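Local atomic coordinates of putative lipoprotein (Parabacteroides distasonis, PDB entry 4FVS), a protein that is of unknown function but, as a putative exported lipoprotein of the LolA/LolB clan, probably binds lipid or a similar hydrophobic ligand. Residues W16-Y21 with V191-T196; K148-T153 with Y184-P189; Q198-K201 with L205-Y208. One frame throughout, in Å; residues are numbered along the deposited sequence.

Interaction 1 of 3, residues W16-Y21 with V191-T196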
ATOM      1  N   TRP A  16       0.548 -11.937   7.877  1.00 52.66           N
ATOM      2  CA  TRP A  16      -0.569 -11.032   8.083  1.00 52.14           C
ATOM      3  C   TRP A  16      -1.541 -11.129   6.916  1.00 50.77           C
ATOM      4  O   TRP A  16      -1.208 -11.653   5.849  1.00 47.98           O
ATOM      5  CB  TRP A  16      -0.146  -9.570   8.350  1.00 51.90           C
ATOM      6  CG  TRP A  16       0.550  -8.795   7.275  1.00 51.63           C
ATOM      7  CD1 TRP A  16       0.042  -7.730   6.592  1.00 52.96           C
ATOM      8  CD2 TRP A  16       1.938  -8.874   6.920  1.00 51.92           C
ATOM      9  NE1 TRP A  16       1.004  -7.190   5.773  1.00 52.32           N
ATOM     10  CE2 TRP A  16       2.185  -7.859   5.970  1.00 54.64           C
ATOM     11  CE3 TRP A  16       2.977  -9.753   7.250  1.00 55.49           C
ATOM     12  CZ2 TRP A  16       3.430  -7.690   5.358  1.00 53.70           C
ATOM     13  CZ3 TRP A  16       4.210  -9.591   6.632  1.00 57.23           C
ATOM     14  CH2 TRP A  16       4.428  -8.570   5.700  1.00 55.62           C
ATOM     15  N   VAL A  17      -2.790 -10.726   7.179  1.00 46.12           N
ATOM     16  CA  VAL A  17      -3.886 -10.763   6.231  1.00 42.85           C
ATOM     17  C   VAL A  17      -4.595  -9.446   6.262  1.00 46.90           C
ATOM     18  O   VAL A  17      -5.014  -8.991   7.332  1.00 50.20           O
ATOM     19  CB  VAL A  17      -4.891 -11.925   6.490  1.00 47.07           C
ATOM     20  CG1 VAL A  17      -5.982 -11.962   5.405  1.00 45.17           C
ATOM     21  CG2 VAL A  17      -4.189 -13.269   6.568  1.00 48.09           C
ATOM     22  N   ARG A  18      -4.732  -8.838   5.084  1.00 40.58           N
ATOM     23  CA  ARG A  18      -5.514  -7.633   4.817  1.00 38.86           C
ATOM     24  C   ARG A  18      -6.635  -8.052   3.900  1.00 46.21           C
ATOM     25  O   ARG A  18      -6.370  -8.803   2.948  1.00 46.67           O
ATOM     26  CB  ARG A  18      -4.661  -6.499   4.210  1.00 32.08           C
ATOM     27  CG  ARG A  18      -3.807  -5.792   5.251  1.00 41.44           C
ATOM     28  CD  ARG A  18      -2.815  -4.788   4.688  1.00 42.31           C
ATOM     29  NE  ARG A  18      -3.473  -3.735   3.916  1.00 50.23           N
ATOM     30  CZ  ARG A  18      -3.232  -3.513   2.630  1.00 58.81           C
ATOM     31  NH1 ARG A  18      -2.329  -4.236   1.985  1.00 38.74           N
ATOM     32  NH2 ARG A  18      -3.864  -2.544   1.990  1.00 53.05           N
ATOM     33  N   LYS A  19      -7.876  -7.609   4.165  1.00 43.37           N
ATOM     34  CA  LYS A  19      -8.986  -7.984   3.296  1.00 43.64           C
ATOM     35  C   LYS A  19      -9.559  -6.731   2.632  1.00 50.43           C
ATOM     36  O   LYS A  19      -9.658  -5.675   3.257  1.00 51.90           O
ATOM     37  CB  LYS A  19     -10.060  -8.784   4.063  1.00 47.98           C
ATOM     38  CG  LYS A  19      -9.605 -10.190   4.423  1.00 43.81           C
ATOM     39  CD  LYS A  19     -10.701 -11.011   4.970  1.00 47.81           C
ATOM     40  CE  LYS A  19     -10.255 -12.411   5.324  1.00 49.47           C
ATOM     41  NZ  LYS A  19     -11.341 -13.179   6.015  1.00 50.89           N
ATOM     42  N   GLY A  20      -9.883  -6.863   1.351  1.00 48.19           N
ATOM     43  CA  GLY A  20     -10.409  -5.783   0.524  1.00 47.61           C
ATOM     44  C   GLY A  20     -11.897  -5.913   0.346  1.00 51.51           C
ATOM     45  O   GLY A  20     -12.376  -6.976  -0.047  1.00 52.15           O
ATOM     46  N   TYR A  21     -12.635  -4.818   0.643  1.00 47.33           N
ATOM     47  CA  TYR A  21     -14.096  -4.746   0.596  1.00 46.07           C
ATOM     48  C   TYR A  21     -14.583  -3.630  -0.297  1.00 48.35           C
ATOM     49  O   TYR A  21     -13.857  -2.667  -0.511  1.00 46.86           O
ATOM     50  CB  TYR A  21     -14.618  -4.494   2.007  1.00 48.19           C
ATOM     51  CG  TYR A  21     -14.240  -5.552   3.018  1.00 50.42           C
ATOM     52  CD1 TYR A  21     -15.029  -6.690   3.198  1.00 53.17           C
ATOM     53  CD2 TYR A  21     -13.115  -5.402   3.825  1.00 50.07           C
ATOM     54  CE1 TYR A  21     -14.685  -7.671   4.125  1.00 50.97           C
ATOM     55  CE2 TYR A  21     -12.761  -6.380   4.757  1.00 51.65           C
ATOM     56  CZ  TYR A  21     -13.556  -7.509   4.907  1.00 57.22           C
ATOM     57  OH  TYR A  21     -13.234  -8.471   5.826  1.00 57.88           O
ATOM     58  N   VAL A 191       4.040  -2.678  11.393  1.00 54.33           N
ATOM     59  CA  VAL A 191       2.793  -3.267  10.894  1.00 52.80           C
ATOM     60  C   VAL A 191       2.575  -2.869   9.423  1.00 55.22           C
ATOM     61  O   VAL A 191       2.202  -3.712   8.597  1.00 52.68           O
ATOM     62  CB  VAL A 191       1.586  -2.850  11.778  1.00 56.31           C
ATOM     63  CG1 VAL A 191       0.262  -3.230  11.134  1.00 53.76           C
ATOM     64  CG2 VAL A 191       1.692  -3.454  13.172  1.00 59.05           C
ATOM     65  N   GLY A 192       2.802  -1.582   9.126  1.00 51.64           N
ATOM     66  CA  GLY A 192       2.548  -1.027   7.811  1.00 48.72           C
ATOM     67  C   GLY A 192       1.100  -0.622   7.725  1.00 50.75           C
ATOM     68  O   GLY A 192       0.577  -0.078   8.692  1.00 52.97           O
ATOM     69  N   LEU A 193       0.433  -0.922   6.599  1.00 44.00           N
ATOM     70  CA  LEU A 193      -0.975  -0.583   6.378  1.00 41.92           C
ATOM     71  C   LEU A 193      -1.901  -1.341   7.335  1.00 45.04           C
ATOM     72  O   LEU A 193      -1.862  -2.568   7.362  1.00 45.41           O
ATOM     73  CB  LEU A 193      -1.412  -0.855   4.913  1.00 39.44           C
ATOM     74  CG  LEU A 193      -0.758  -0.029   3.842  1.00 43.75           C
ATOM     75  CD1 LEU A 193      -1.165  -0.481   2.476  1.00 42.46           C
ATOM     76  CD2 LEU A 193      -1.059   1.457   4.015  1.00 48.21           C
ATOM     77  N   VAL A 194      -2.753  -0.589   8.067  1.00 42.04           N
ATOM     78  CA  VAL A 194      -3.769  -1.053   9.023  1.00 45.08           C
ATOM     79  C   VAL A 194      -5.168  -0.912   8.364  1.00 51.66           C
ATOM     80  O   VAL A 194      -5.996  -1.846   8.413  1.00 52.38           O
ATOM     81  CB  VAL A 194      -3.669  -0.275  10.368  1.00 50.20           C
ATOM     82  CG1 VAL A 194      -4.805  -0.627  11.317  1.00 50.97           C
ATOM     83  CG2 VAL A 194      -2.320  -0.521  11.035  1.00 51.53           C
ATOM     84  N   ARG A 195      -5.409   0.259   7.748  1.00 46.12           N
ATOM     85  CA  ARG A 195      -6.640   0.570   7.039  1.00 45.49           C
ATOM     86  C   ARG A 195      -6.361   1.450   5.829  1.00 49.86           C
ATOM     87  O   ARG A 195      -5.466   2.296   5.872  1.00 49.47           O
ATOM     88  CB  ARG A 195      -7.627   1.271   7.976  1.00 45.48           C
ATOM     89  CG  ARG A 195      -8.978   1.527   7.331  1.00 44.82           C
ATOM     90  CD  ARG A 195      -9.940   2.280   8.220  1.00 48.91           C
ATOM     91  NE  ARG A 195     -11.182   2.554   7.492  1.00 51.44           N
ATOM     92  CZ  ARG A 195     -12.218   1.724   7.432  1.00 68.47           C
ATOM     93  NH1 ARG A 195     -12.202   0.578   8.107  1.00 51.51           N
ATOM     94  NH2 ARG A 195     -13.288   2.045   6.725  1.00 61.72           N
ATOM     95  N   THR A 196      -7.105   1.239   4.742  1.00 46.97           N
ATOM     96  CA  THR A 196      -7.028   2.079   3.541  1.00 46.06           C
ATOM     97  C   THR A 196      -8.473   2.358   3.066  1.00 50.44           C
ATOM     98  O   THR A 196      -9.362   1.533   3.287  1.00 49.38           O
ATOM     99  CB  THR A 196      -6.143   1.496   2.425  1.00 49.26           C
ATOM    100  OG1 THR A 196      -6.762   0.392   1.775  1.00 52.97           O
ATOM    101  CG2 THR A 196      -4.756   1.126   2.879  1.00 46.02           C
TER

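Interaction 2 of 3, residues K148-T153 with Y184-P189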
ATOM      1  N   LYS A 148      -3.427  13.524   9.972  1.00 52.39           N
ATOM      2  CA  LYS A 148      -3.328  13.451  11.422  1.00 53.59           C
ATOM      3  C   LYS A 148      -2.844  12.063  11.819  1.00 58.56           C
ATOM      4  O   LYS A 148      -2.735  11.177  10.960  1.00 54.90           O
ATOM      5  CB  LYS A 148      -4.734  13.732  12.040  1.00 57.63           C
ATOM      6  CG  LYS A 148      -5.789  12.607  11.782  1.00 61.01           C
ATOM      7  CD  LYS A 148      -7.254  13.009  11.969  1.00 68.40           C
ATOM      8  CE  LYS A 148      -8.194  12.006  11.333  1.00 88.09           C
ATOM      9  NZ  LYS A 148      -9.622  12.254  11.681  1.00105.59           N
ATOM     10  N   THR A 149      -2.653  11.849  13.134  1.00 59.61           N
ATOM     11  CA  THR A 149      -2.356  10.555  13.741  1.00 59.31           C
ATOM     12  C   THR A 149      -3.541  10.139  14.537  1.00 66.57           C
ATOM     13  O   THR A 149      -4.046  10.952  15.330  1.00 71.18           O
ATOM     14  CB  THR A 149      -1.095  10.577  14.615  1.00 66.04           C
ATOM     15  OG1 THR A 149      -1.214  11.541  15.674  1.00 64.57           O
ATOM     16  CG2 THR A 149       0.158  10.752  13.808  1.00 61.05           C
ATOM     17  N   GLU A 150      -4.016   8.900  14.358  1.00 61.83           N
ATOM     18  CA  GLU A 150      -5.149   8.457  15.176  1.00 64.26           C
ATOM     19  C   GLU A 150      -5.069   6.978  15.443  1.00 67.72           C
ATOM     20  O   GLU A 150      -4.377   6.262  14.739  1.00 65.52           O
ATOM     21  CB  GLU A 150      -6.526   8.839  14.580  1.00 65.67           C
ATOM     22  CG  GLU A 150      -6.895   8.264  13.223  1.00 71.66           C
ATOM     23  CD  GLU A 150      -8.347   8.465  12.828  1.00 85.40           C
ATOM     24  OE1 GLU A 150      -9.235   8.287  13.693  1.00 87.51           O
ATOM     25  OE2 GLU A 150      -8.599   8.752  11.634  1.00 72.15           O
ATOM     26  N   SER A 151      -5.744   6.542  16.492  1.00 68.33           N
ATOM     27  CA  SER A 151      -5.823   5.152  16.910  1.00 69.24           C
ATOM     28  C   SER A 151      -6.935   4.471  16.147  1.00 72.44           C
ATOM     29  O   SER A 151      -8.058   4.987  16.103  1.00 72.53           O
ATOM     30  CB  SER A 151      -6.051   5.054  18.414  1.00 77.85           C
ATOM     31  OG  SER A 151      -6.017   3.704  18.843  1.00 92.34           O
ATOM     32  N   ILE A 152      -6.606   3.322  15.521  1.00 67.18           N
ATOM     33  CA  ILE A 152      -7.519   2.525  14.701  1.00 64.26           C
ATOM     34  C   ILE A 152      -7.615   1.128  15.279  1.00 69.22           C
ATOM     35  O   ILE A 152      -6.593   0.514  15.601  1.00 69.43           O
ATOM     36  CB  ILE A 152      -7.035   2.513  13.221  1.00 63.05           C
ATOM     37  CG1 ILE A 152      -7.087   3.912  12.602  1.00 62.05           C
ATOM     38  CG2 ILE A 152      -7.760   1.490  12.333  1.00 62.60           C
ATOM     39  CD1 ILE A 152      -8.447   4.662  12.572  1.00 61.53           C
ATOM     40  N   THR A 153      -8.850   0.621  15.391  1.00 65.96           N
ATOM     41  CA  THR A 153      -9.108  -0.728  15.880  1.00 66.67           C
ATOM     42  C   THR A 153      -9.652  -1.567  14.726  1.00 69.86           C
ATOM     43  O   THR A 153     -10.596  -1.163  14.046  1.00 69.60           O
ATOM     44  CB  THR A 153     -10.054  -0.699  17.096  1.00 72.60           C
ATOM     45  OG1 THR A 153      -9.459   0.086  18.148  1.00 72.16           O
ATOM     46  CG2 THR A 153     -10.397  -2.090  17.607  1.00 64.98           C
ATOM     47  N   TYR A 184      -7.056   7.358   1.254  1.00 41.41           N
ATOM     48  CA  TYR A 184      -6.400   7.499   2.546  1.00 41.66           C
ATOM     49  C   TYR A 184      -5.704   6.211   2.915  1.00 44.06           C
ATOM     50  O   TYR A 184      -6.089   5.116   2.460  1.00 41.68           O
ATOM     51  CB  TYR A 184      -7.384   7.889   3.657  1.00 45.59           C
ATOM     52  CG  TYR A 184      -8.146   9.168   3.421  1.00 52.23           C
ATOM     53  CD1 TYR A 184      -7.525  10.406   3.537  1.00 55.90           C
ATOM     54  CD2 TYR A 184      -9.511   9.152   3.177  1.00 55.76           C
ATOM     55  CE1 TYR A 184      -8.235  11.598   3.355  1.00 59.77           C
ATOM     56  CE2 TYR A 184     -10.235  10.340   3.007  1.00 58.96           C
ATOM     57  CZ  TYR A 184      -9.592  11.562   3.094  1.00 66.49           C
ATOM     58  OH  TYR A 184     -10.306  12.733   2.942  1.00 72.41           O
ATOM     59  N   GLU A 185      -4.675   6.343   3.744  1.00 40.33           N
ATOM     60  CA  GLU A 185      -3.950   5.208   4.279  1.00 39.45           C
ATOM     61  C   GLU A 185      -3.666   5.443   5.745  1.00 44.46           C
ATOM     62  O   GLU A 185      -3.348   6.559   6.135  1.00 44.99           O
ATOM     63  CB  GLU A 185      -2.640   4.965   3.500  1.00 40.00           C
ATOM     64  CG  GLU A 185      -2.832   4.391   2.105  1.00 52.85           C
ATOM     65  CD  GLU A 185      -1.587   4.039   1.314  1.00 66.87           C
ATOM     66  OE1 GLU A 185      -0.535   4.678   1.542  1.00 56.56           O
ATOM     67  OE2 GLU A 185      -1.690   3.186   0.402  1.00 57.29           O
ATOM     68  N   TRP A 186      -3.812   4.406   6.553  1.00 44.01           N
ATOM     69  CA  TRP A 186      -3.454   4.389   7.969  1.00 46.79           C
ATOM     70  C   TRP A 186      -2.348   3.397   8.123  1.00 50.37           C
ATOM     71  O   TRP A 186      -2.546   2.208   7.853  1.00 49.57           O
ATOM     72  CB  TRP A 186      -4.631   4.035   8.878  1.00 48.14           C
ATOM     73  CG  TRP A 186      -5.671   5.088   9.040  1.00 51.20           C
ATOM     74  CD1 TRP A 186      -5.817   5.943  10.091  1.00 56.49           C
ATOM     75  CD2 TRP A 186      -6.785   5.322   8.174  1.00 51.01           C
ATOM     76  NE1 TRP A 186      -6.959   6.694   9.936  1.00 57.27           N
ATOM     77  CE2 TRP A 186      -7.564   6.344   8.759  1.00 57.42           C
ATOM     78  CE3 TRP A 186      -7.187   4.785   6.939  1.00 50.40           C
ATOM     79  CZ2 TRP A 186      -8.723   6.829   8.160  1.00 57.43           C
ATOM     80  CZ3 TRP A 186      -8.328   5.277   6.337  1.00 52.18           C
ATOM     81  CH2 TRP A 186      -9.078   6.290   6.939  1.00 55.37           C
ATOM     82  N   TYR A 187      -1.174   3.860   8.502  1.00 46.11           N
ATOM     83  CA  TYR A 187      -0.052   2.951   8.650  1.00 44.03           C
ATOM     84  C   TYR A 187       0.555   3.088  10.042  1.00 52.09           C
ATOM     85  O   TYR A 187       0.653   4.187  10.589  1.00 51.64           O
ATOM     86  CB  TYR A 187       0.980   3.174   7.552  1.00 41.85           C
ATOM     87  CG  TYR A 187       1.585   4.557   7.475  1.00 40.05           C
ATOM     88  CD1 TYR A 187       2.783   4.846   8.110  1.00 42.79           C
ATOM     89  CD2 TYR A 187       1.050   5.525   6.634  1.00 39.68           C
ATOM     90  CE1 TYR A 187       3.386   6.100   7.997  1.00 42.65           C
ATOM     91  CE2 TYR A 187       1.674   6.769   6.469  1.00 41.18           C
ATOM     92  CZ  TYR A 187       2.824   7.061   7.182  1.00 45.77           C
ATOM     93  OH  TYR A 187       3.448   8.276   7.063  1.00 44.41           O
ATOM     94  N   SER A 188       0.924   1.956  10.625  1.00 52.11           N
ATOM     95  CA  SER A 188       1.449   1.902  11.982  1.00 55.06           C
ATOM     96  C   SER A 188       2.871   1.311  12.015  1.00 59.58           C
ATOM     97  O   SER A 188       3.199   0.461  11.171  1.00 58.66           O
ATOM     98  CB  SER A 188       0.516   1.056  12.836  1.00 61.19           C
ATOM     99  OG  SER A 188       0.761   1.214  14.225  1.00 72.16           O
ATOM    100  N   PRO A 189       3.710   1.687  13.011  1.00 57.31           N
ATOM    101  CA  PRO A 189       5.055   1.101  13.092  1.00 58.34           C
ATOM    102  C   PRO A 189       5.047  -0.416  13.256  1.00 64.99           C
ATOM    103  O   PRO A 189       4.209  -0.956  13.988  1.00 66.26           O
ATOM    104  CB  PRO A 189       5.635   1.752  14.343  1.00 62.40           C
ATOM    105  CG  PRO A 189       4.885   3.012  14.500  1.00 65.96           C
ATOM    106  CD  PRO A 189       3.505   2.671  14.098  1.00 60.16           C
TER

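Interaction 3 of 3, residues Q198-K201 with L205-Y208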
ATOM      1  N   GLN A 198     -10.646   4.216  -0.443  1.00 44.12           N
ATOM      2  CA  GLN A 198     -10.514   4.725  -1.816  1.00 42.39           C
ATOM      3  C   GLN A 198     -11.818   5.401  -2.249  1.00 47.07           C
ATOM      4  O   GLN A 198     -12.886   4.806  -2.134  1.00 47.54           O
ATOM      5  CB  GLN A 198     -10.118   3.616  -2.808  1.00 41.54           C
ATOM      6  CG  GLN A 198      -8.796   2.896  -2.502  1.00 27.12           C
ATOM      7  CD  GLN A 198      -8.933   1.853  -1.429  1.00 47.90           C
ATOM      8  OE1 GLN A 198      -9.863   1.053  -1.433  1.00 50.73           O
ATOM      9  NE2 GLN A 198      -8.008   1.826  -0.488  1.00 37.22           N
ATOM     10  N   TYR A 199     -11.712   6.647  -2.742  1.00 42.42           N
ATOM     11  CA  TYR A 199     -12.822   7.504  -3.164  1.00 43.19           C
ATOM     12  C   TYR A 199     -12.729   7.930  -4.618  1.00 49.11           C
ATOM     13  O   TYR A 199     -11.622   8.031  -5.160  1.00 48.55           O
ATOM     14  CB  TYR A 199     -12.827   8.769  -2.309  1.00 44.89           C
ATOM     15  CG  TYR A 199     -13.101   8.513  -0.845  1.00 46.38           C
ATOM     16  CD1 TYR A 199     -12.068   8.186   0.035  1.00 46.14           C
ATOM     17  CD2 TYR A 199     -14.384   8.650  -0.323  1.00 49.11           C
ATOM     18  CE1 TYR A 199     -12.317   7.947   1.383  1.00 46.83           C
ATOM     19  CE2 TYR A 199     -14.646   8.395   1.021  1.00 51.33           C
ATOM     20  CZ  TYR A 199     -13.609   8.040   1.869  1.00 58.36           C
ATOM     21  OH  TYR A 199     -13.860   7.790   3.191  1.00 65.04           O
ATOM     22  N   ASP A 200     -13.883   8.203  -5.246  1.00 47.61           N
ATOM     23  CA  ASP A 200     -13.963   8.686  -6.626  1.00 48.86           C
ATOM     24  C   ASP A 200     -13.880  10.220  -6.617  1.00 56.03           C
ATOM     25  O   ASP A 200     -13.799  10.814  -5.527  1.00 55.54           O
ATOM     26  CB  ASP A 200     -15.241   8.171  -7.336  1.00 52.76           C
ATOM     27  CG  ASP A 200     -16.586   8.700  -6.871  1.00 68.07           C
ATOM     28  OD1 ASP A 200     -16.608   9.652  -6.053  1.00 72.57           O
ATOM     29  OD2 ASP A 200     -17.616   8.215  -7.376  1.00 69.26           O
ATOM     30  N   LYS A 201     -13.910  10.864  -7.816  1.00 55.51           N
ATOM     31  CA  LYS A 201     -13.795  12.331  -7.933  1.00 58.36           C
ATOM     32  C   LYS A 201     -14.941  13.058  -7.191  1.00 67.00           C
ATOM     33  O   LYS A 201     -14.750  14.204  -6.813  1.00 68.04           O
ATOM     34  CB  LYS A 201     -13.739  12.788  -9.411  1.00 62.09           C
ATOM     35  CG  LYS A 201     -14.961  12.427 -10.265  1.00 71.87           C
ATOM     36  CD  LYS A 201     -14.910  12.985 -11.675  1.00 70.64           C
ATOM     37  CE  LYS A 201     -16.053  12.426 -12.491  1.00 86.85           C
ATOM     38  NZ  LYS A 201     -16.074  12.945 -13.881  1.00106.23           N
ATOM     39  N   LEU A 205     -17.064   6.776  -1.431  1.00 56.63           N
ATOM     40  CA  LEU A 205     -16.221   5.645  -1.058  1.00 53.37           C
ATOM     41  C   LEU A 205     -16.487   4.486  -1.990  1.00 57.20           C
ATOM     42  O   LEU A 205     -17.630   4.066  -2.138  1.00 60.17           O
ATOM     43  CB  LEU A 205     -16.479   5.237   0.402  1.00 54.32           C
ATOM     44  CG  LEU A 205     -15.646   4.073   0.924  1.00 56.39           C
ATOM     45  CD1 LEU A 205     -14.235   4.531   1.310  1.00 54.99           C
ATOM     46  CD2 LEU A 205     -16.339   3.395   2.067  1.00 56.25           C
ATOM     47  N   GLN A 206     -15.444   4.011  -2.649  1.00 51.01           N
ATOM     48  CA  GLN A 206     -15.545   2.934  -3.632  1.00 50.57           C
ATOM     49  C   GLN A 206     -15.167   1.590  -3.016  1.00 55.40           C
ATOM     50  O   GLN A 206     -15.749   0.554  -3.366  1.00 56.28           O
ATOM     51  CB  GLN A 206     -14.651   3.221  -4.858  1.00 49.76           C
ATOM     52  CG  GLN A 206     -15.050   4.472  -5.670  1.00 65.47           C
ATOM     53  CD  GLN A 206     -16.444   4.407  -6.216  1.00 81.14           C
ATOM     54  OE1 GLN A 206     -17.360   5.066  -5.712  1.00 79.58           O
ATOM     55  NE2 GLN A 206     -16.632   3.581  -7.233  1.00 74.66           N
ATOM     56  N   SER A 207     -14.173   1.609  -2.119  1.00 49.67           N
ATOM     57  CA  SER A 207     -13.628   0.433  -1.464  1.00 47.67           C
ATOM     58  C   SER A 207     -12.810   0.817  -0.243  1.00 50.42           C
ATOM     59  O   SER A 207     -12.543   1.993  -0.019  1.00 51.34           O
ATOM     60  CB  SER A 207     -12.761  -0.369  -2.436  1.00 47.34           C
ATOM     61  OG  SER A 207     -11.815   0.438  -3.117  1.00 49.04           O
ATOM     62  N   TYR A 208     -12.417  -0.184   0.548  1.00 44.70           N
ATOM     63  CA  TYR A 208     -11.586  -0.031   1.735  1.00 43.44           C
ATOM     64  C   TYR A 208     -10.910  -1.368   2.041  1.00 49.75           C
ATOM     65  O   TYR A 208     -11.321  -2.410   1.512  1.00 49.09           O
ATOM     66  CB  TYR A 208     -12.379   0.505   2.933  1.00 45.01           C
ATOM     67  CG  TYR A 208     -13.407  -0.447   3.504  1.00 46.40           C
ATOM     68  CD1 TYR A 208     -14.697  -0.511   2.980  1.00 49.29           C
ATOM     69  CD2 TYR A 208     -13.115  -1.237   4.618  1.00 46.11           C
ATOM     70  CE1 TYR A 208     -15.650  -1.384   3.509  1.00 50.88           C
ATOM     71  CE2 TYR A 208     -14.053  -2.124   5.143  1.00 47.66           C
ATOM     72  CZ  TYR A 208     -15.318  -2.190   4.586  1.00 60.03           C
ATOM     73  OH  TYR A 208     -16.248  -3.050   5.110  1.00 69.91           O
TER

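Interaction 1 of 3, residues W16-Y21 with V191-T196
R18 and L193 meet on the buried side of the antiparallel strands of this LolA/LolB-clan fold. Their strands, 15-22 and 192-200, are not hydrogen-bonded to each other: strand 205-214 runs between them, and the CA atoms of R18 and V194 stay 8.0 Å apart. Contact is made by the R18 side chain, which reaches across the intervening strand. R18 sends CG away from its own carbonyl carbon (chi1 -77°) and bends at chi3 (59°), which lays the guanidinium over L193. The methyl CD1 of L193 sits over one face of the group, toward its rim, 3.4 Å from R18 NH2 and 3.7 Å from R18 CZ. Lower down the chain, R18 NE lies 3.7 Å from L193 CB, while R18 CD comes within 3.6 Å of the L193 carbonyl O. The polar end has its main partner on the strand between: R18 NH2 is hydrogen-bonded to T209 OG1, which also pairs with T196 OG1. A leucine in place of R18 would probably leave T209 OG1 without its arginine partner and L193 CD1 without the flat group it packs against. E81 makes a long, weak ion pair with R18 NH1. The bend of the second strand at V194 coincides with a classic beta bulge, in which V194 and R195 both face W186; beyond it, T196 crosses R18 at about a right angle, its methyl CG2 3.9 Å from R18 NH2.

Interaction 2 of 3, residues K148-T153 with Y184-P189
E150 and W186 form a side-chain hydrogen bond across one face of the antiparallel sheet, between strands 132-154 and 179-188, which are next neighbours but one. Strand 157-171 lies between them and pairs with both: E150 and I152 share backbone bonds with C161 and F159, and E185 with V164. The indole donates from NE1 to E150 OE2 over 3.1 Å, at an N-H...O angle of 162°. The acceptor lies almost in the indole plane, but the N-H meets the carboxylate from above its plane, and the two planes stand 54° apart. E150 starts with CG between its backbone N and carbonyl carbon (chi1 62°) and is extended beyond, so that CG itself comes to the indole edge, 3.6 Å from W186 NE1. The same oxygen has a second, longer charged partner on its own strand, K148 NZ at 3.6 Å from E150 OE2, which would tend to stabilise the negative charge. I152 crosses the indole at about a right angle and packs beside the bond: its CG1 is 3.5 Å from W186 CD1, and its CD1 is 3.6 Å from W186 NE1. W186 also packs on K163, R195 and E197, while I152 reaches V194, so the indole spans several strands of this face. Side chains that bridge alternate strands over a middle one are a feature of antiparallel sheets, here in a fold assigned to the LolA/LolB clan.

Interaction 3 of 3, residues Q198-K201 with L205-Y208
Q198 O is gripped by two successive backbone N-H groups of the facing strand, the mark of a classic beta bulge in the hairpin of strands 192-200 and 205-214. Q206 N gives the stronger bond, 2.7 Å to Q198 O and in the carbonyl plane, with an N-H...O angle of 170°; S207 N adds a weak one to Q198 O at 3.4 Å. In return Q198 N donates to S207 O at 3.0 Å, completing the antiparallel hydrogen-bonded pair. The extra residue shifts the register by one, so that Y199 faces L205 as a non-hydrogen-bonded pair with CA atoms 4.4 Å apart. Toward the turn, D200 OD1 accepts a bond from V204 N and a weak one from N202 N, tying D200 to the turn. The Y199 ring also stacks with Y182, and its OH is hydrogen-bonded to E197. L205 turns CG away from its own backbone N (chi1 -179°), which brings one methyl over the tyrosine: CD1 makes a CH-pi contact 3.9 Å from the centroid of the Y199 ring, 23° off the ring normal, with Y199 CZ its nearest ring atom.

In the fold
Interaction 1 is buried, whereas interactions 2 and 3 are partly open to the surface. Strand 192-200 serves both 1 and 3, and it pairs with strand 179-188 of interaction 2: V194 N and R195 O probably hydrogen-bond with W186 O and W186 N, respectively, around the bulge. Strand 205-214 is the strand bridged in interaction 1 and a partner in interaction 3; its Y208 O probably accepts a bond from Y21 N of interaction 1. Interactions 1 and 2 both skip a strand and rely mainly on side chains, the first on an arginine over a leucine, the second on an indole-carboxylate bond. Interaction 3 instead joins adjacent hairpin strands, chiefly through backbone bonds; its Y199 ring packs against Y184.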